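Local coordinates for phosphoprotein (Lettuce necrotic yellows virus, PDB 3T4R) that probably serves as a non-catalytic polymerase cofactor, stabilising the L polymerase on the N-RNA template and binding soluble N protein, and is represented here by its C-terminal domain, at residues E9-D14 / D37-A42; A13-E18 / D44-E49. All blocks are in the same frame, centred on the assembly; numbering follows the deposited sequence. Where two conformers were deposited one is given.

Contact 1 (E9-D14 / D37-A42)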
# COMPACT_ATOMS: atom_id res chain seq x y z
N GLU A 9 -4.89 -3.71 3.95
CA GLU A 9 -4.82 -4.90 3.08
C GLU A 9 -5.96 -4.88 2.04
O GLU A 9 -5.76 -5.19 0.89
CB GLU A 9 -4.80 -6.17 3.93
CG GLU A 9 -3.50 -6.35 4.70
CD GLU A 9 -3.53 -7.57 5.63
OE1 GLU A 9 -4.26 -8.56 5.36
OE2 GLU A 9 -2.87 -7.54 6.70
N LYS A 10 -7.13 -4.44 2.45
CA LYS A 10 -8.30 -4.34 1.59
C LYS A 10 -8.06 -3.22 0.60
O LYS A 10 -8.44 -3.36 -0.52
CB LYS A 10 -9.54 -4.01 2.43
CG LYS A 10 -10.80 -3.93 1.66
CD LYS A 10 -12.03 -3.32 2.37
CE LYS A 10 -12.49 -4.14 3.54
NZ LYS A 10 -13.77 -3.62 4.14
N LEU A 11 -7.40 -2.11 1.00
CA LEU A 11 -7.08 -1.06 0.08
C LEU A 11 -6.14 -1.53 -0.96
O LEU A 11 -6.32 -1.25 -2.13
CB LEU A 11 -6.42 0.11 0.80
CG LEU A 11 -6.58 1.54 0.33
CD1 LEU A 11 -5.40 2.40 0.61
CD2 LEU A 11 -7.16 1.84 -1.08
N LEU A 12 -5.07 -2.19 -0.55
CA LEU A 12 -4.13 -2.76 -1.50
C LEU A 12 -4.86 -3.68 -2.53
O LEU A 12 -4.54 -3.64 -3.70
CB LEU A 12 -3.07 -3.56 -0.77
CG LEU A 12 -2.09 -2.78 0.08
CD1 LEU A 12 -1.14 -3.65 0.87
CD2 LEU A 12 -1.26 -1.84 -0.88
N ALA A 13 -5.79 -4.52 -2.09
CA ALA A 13 -6.62 -5.28 -3.05
C ALA A 13 -7.50 -4.42 -3.99
O ALA A 13 -7.66 -4.78 -5.16
CB ALA A 13 -7.48 -6.28 -2.32
N ASP A 14 -8.08 -3.35 -3.44
CA ASP A 14 -8.99 -2.48 -4.15
C ASP A 14 -8.19 -1.70 -5.13
O ASP A 14 -8.74 -1.19 -6.10
CB ASP A 14 -9.64 -1.51 -3.19
CG ASP A 14 -10.74 -2.14 -2.35
OD1 ASP A 14 -11.28 -3.22 -2.71
OD2 ASP A 14 -11.10 -1.51 -1.33
N ASP A 37 -2.02 8.10 6.46
CA ASP A 37 -2.37 9.22 5.59
C ASP A 37 -2.82 8.71 4.23
O ASP A 37 -3.62 9.33 3.57
CB ASP A 37 -1.21 10.23 5.45
CG ASP A 37 0.10 9.63 4.82
OD1 ASP A 37 0.56 10.10 3.74
OD2 ASP A 37 0.72 8.74 5.44
N ILE A 38 -2.25 7.60 3.79
CA ILE A 38 -2.62 7.01 2.48
C ILE A 38 -3.95 6.26 2.55
O ILE A 38 -4.81 6.43 1.68
CB ILE A 38 -1.46 6.16 1.88
CG1 ILE A 38 -0.29 7.12 1.52
CG2 ILE A 38 -1.95 5.35 0.66
CD1 ILE A 38 0.85 6.44 0.87
N LEU A 39 -4.15 5.50 3.62
CA LEU A 39 -5.41 4.89 3.88
C LEU A 39 -6.51 5.93 3.89
O LEU A 39 -7.56 5.69 3.36
CB LEU A 39 -5.43 4.22 5.25
CG LEU A 39 -6.24 2.95 5.55
CD1 LEU A 39 -6.70 2.96 6.92
CD2 LEU A 39 -7.31 2.56 4.55
N ALA A 40 -6.26 7.07 4.53
CA ALA A 40 -7.24 8.11 4.79
C ALA A 40 -7.71 8.71 3.48
O ALA A 40 -8.84 9.14 3.35
CB ALA A 40 -6.64 9.15 5.62
N MSE A 41 -6.84 8.64 2.48
CA MSE A 41 -7.14 9.15 1.13
C MSE A 41 -8.35 8.43 0.53
O MSE A 41 -9.13 9.03 -0.24
CB MSE A 41 -5.93 8.97 0.21
CG MSE A 41 -4.80 9.97 0.45
SE MSE A 41 -3.32 9.80 -0.88
CE MSE A 41 -2.41 11.51 -0.52
N ALA A 42 -8.50 7.16 0.91
CA ALA A 42 -9.51 6.29 0.36
C ALA A 42 -10.80 6.33 1.17
O ALA A 42 -11.77 5.65 0.82
CB ALA A 42 -8.98 4.89 0.36
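The peptide group joining I38 to L39 is the flat group that L11 meets in this contact; no aromatic ring or charged plane takes part. L11 CD1 sits to one side of the peptide plane and outside the edge formed by I38 O and L39 CA, 4.2 Å from I38 O and 4.1 Å from L39 CA. This is helix-to-helix packing in the small helical bundle of the phosphoprotein C-terminal domain: helix 4-14 sends one leucine against the C-terminal end of helix 36-41. No hydrogen bond crosses, and L11 supplies 77 Å² of the 138 Å² buried, which identifies it as the carrier of the contact. Its two methyls divide the work, CD1 serving the I38-L39 backbone and CD2 serving A42. L39 adds a looser apolar touch, with L11 CD1 at 4.4 Å from L39 CD2. In both leucines chi1 departs from a staggered value (-149° in L11), so the exact methyl positions may be less certain. I38 adds little here (13 Å²) and also touches I54 and N61 of helix 50-72, while L11 also reaches V34. The chain at the end of helix 36-41 is held by a backbone bond from A42 N to L39 O (3.0 Å). The CB of A42, directed at helix 4-14, meets L11 CD2 at 3.8 Å and L11 CG at 4.1 Å.

Contact 2 (A13-E18 / D44-E49)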
# COMPACT_ATOMS: atom_id res chain seq x y z
N ALA A 13 -5.79 -4.52 -2.09
CA ALA A 13 -6.62 -5.28 -3.05
C ALA A 13 -7.50 -4.42 -3.99
O ALA A 13 -7.66 -4.78 -5.16
CB ALA A 13 -7.48 -6.28 -2.32
N ASP A 14 -8.08 -3.35 -3.44
CA ASP A 14 -8.99 -2.48 -4.15
C ASP A 14 -8.19 -1.70 -5.13
O ASP A 14 -8.74 -1.19 -6.10
CB ASP A 14 -9.64 -1.51 -3.19
CG ASP A 14 -10.74 -2.14 -2.35
OD1 ASP A 14 -11.28 -3.22 -2.71
OD2 ASP A 14 -11.10 -1.51 -1.33
N LEU A 15 -6.89 -1.56 -4.90
CA LEU A 15 -6.01 -0.88 -5.85
C LEU A 15 -5.30 -1.85 -6.81
O LEU A 15 -4.41 -1.46 -7.53
CB LEU A 15 -4.96 -0.06 -5.08
CG LEU A 15 -5.51 1.10 -4.26
CD1 LEU A 15 -4.30 1.74 -3.47
CD2 LEU A 15 -6.17 2.18 -5.09
N ASP A 16 -5.73 -3.11 -6.82
CA ASP A 16 -5.34 -4.12 -7.82
C ASP A 16 -4.04 -4.81 -7.56
O ASP A 16 -3.58 -5.50 -8.36
CB ASP A 16 -5.42 -3.57 -9.25
CG ASP A 16 -6.87 -3.41 -9.71
OD1 ASP A 16 -7.68 -4.36 -9.62
OD2 ASP A 16 -7.23 -2.27 -10.10
N TRP A 17 -3.51 -4.71 -6.35
CA TRP A 17 -2.41 -5.55 -5.97
C TRP A 17 -2.93 -6.96 -5.90
O TRP A 17 -4.11 -7.16 -5.55
CB TRP A 17 -1.85 -5.08 -4.59
CG TRP A 17 -0.66 -4.24 -4.80
CD1 TRP A 17 0.61 -4.68 -4.95
CD2 TRP A 17 -0.60 -2.81 -4.98
NE1 TRP A 17 1.47 -3.63 -5.20
CE2 TRP A 17 0.74 -2.46 -5.22
CE3 TRP A 17 -1.56 -1.80 -4.97
CZ2 TRP A 17 1.15 -1.13 -5.46
CZ3 TRP A 17 -1.17 -0.52 -5.20
CH2 TRP A 17 0.17 -0.18 -5.46
N GLU A 18 -2.13 -7.96 -6.22
CA GLU A 18 -2.73 -9.30 -6.26
C GLU A 18 -2.82 -9.73 -4.82
O GLU A 18 -1.97 -9.37 -4.00
CB GLU A 18 -1.88 -10.25 -7.14
CG GLU A 18 -2.62 -11.34 -8.01
CD GLU A 18 -3.60 -10.81 -9.07
OE1 GLU A 18 -3.14 -9.98 -9.89
OE2 GLU A 18 -4.81 -11.21 -9.10
N ASP A 44 -13.49 8.44 2.07
CA ASP A 44 -14.82 8.73 1.47
C ASP A 44 -14.98 8.03 0.13
O ASP A 44 -15.83 8.41 -0.75
CB ASP A 44 -15.07 10.23 1.34
CG ASP A 44 -14.82 10.96 2.65
OD1 ASP A 44 -15.82 11.12 3.44
OD2 ASP A 44 -13.59 11.31 2.90
N GLY A 45 -14.08 7.02 -0.03
CA GLY A 45 -14.27 6.07 -1.13
C GLY A 45 -13.32 6.35 -2.28
O GLY A 45 -12.60 7.41 -2.34
N LEU A 46 -13.24 5.36 -3.16
CA LEU A 46 -12.48 5.49 -4.36
C LEU A 46 -13.48 5.98 -5.34
O LEU A 46 -14.66 6.20 -4.98
CB LEU A 46 -11.92 4.14 -4.78
CG LEU A 46 -10.65 3.63 -4.09
CD1 LEU A 46 -9.90 2.80 -5.13
CD2 LEU A 46 -9.65 4.78 -3.65
N THR A 47 -13.09 6.11 -6.59
CA THR A 47 -11.77 5.69 -7.08
C THR A 47 -11.39 6.70 -8.11
O THR A 47 -10.20 6.72 -8.53
N PRO A 48 -12.36 7.59 -8.48
CA PRO A 48 -12.08 8.54 -9.50
C PRO A 48 -10.90 8.03 -10.33
O PRO A 48 -11.01 7.01 -11.05
CB PRO A 48 -11.62 9.78 -8.64
CG PRO A 48 -12.15 9.39 -7.08
CD PRO A 48 -13.22 8.32 -7.51
N GLU A 49 -9.81 8.79 -10.24
CA GLU A 49 -8.47 8.28 -10.40
C GLU A 49 -7.70 8.76 -9.21
O GLU A 49 -6.52 9.16 -9.31
CB GLU A 49 -7.85 8.69 -11.74
CG GLU A 49 -7.11 7.47 -12.31
CD GLU A 49 -7.65 6.07 -11.70
OE1 GLU A 49 -6.74 5.05 -11.50
OE2 GLU A 49 -8.94 5.98 -11.57
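L15 reaches L46 through the last atom of one branch, and its side chain can be followed outward to that point. Its CB lies in the plane of the W17 ring, at the ring's edge, 3.8 Å from W17 CZ3. From there CG sits beside the backbone N and anti to the carbonyl carbon (chi1 -65°), a turn that points the CD2 branch away from the indole toward L46; L15 CG comes to 3.7 Å from L11 CD2. The CD1 branch stays near the ring and also runs alongside the same leucine, at 3.7 Å from L11 CD2. The other branch ends at CD2, which meets L46 CD1 at 3.8 Å, the two side chains crossing at about a right angle. L15 is the first residue after helix 4-14 to leave helical angles, and the helix ends in a Schellman motif: D16, at positive phi (83°), is the C-prime residue, and its N bonds to A13 O at 3.0 Å. L15 O is taken by Q55 NE2 and D16 OD2 forms a salt bridge with K51, both on helix 50-72, where L15 also packs on I54 and I58. Against this bonded turn the loop before helix 50-72 contributes L46, which accounts for 50 Å² of the 91 Å² buried. Further along that loop the T47 side chain is unmodelled and P48 is poorly ordered, so the evidence rests on L46, whose CD1 also comes to 4.3 Å from D14 O.

In the fold
Contacts 1 and 2 start from the same part of the chain, sharing A13 and D14, and their centres are 7 Å apart. Contact 1 joins helix 4-14 to the end of helix 36-41; contact 2 joins the turn after helix 4-14 to the loop leading into helix 50-72. They meet directly: L12 O lies 3.0 Å from W17 N, a probable hydrogen bond of the helix-ending turn, and A42 CB is 4.1 Å from L46 CD2. The apolar patch is thus continuous across both. The bound magnesium ion is about 8 Å from the L39 side chain, on the contact 1 side.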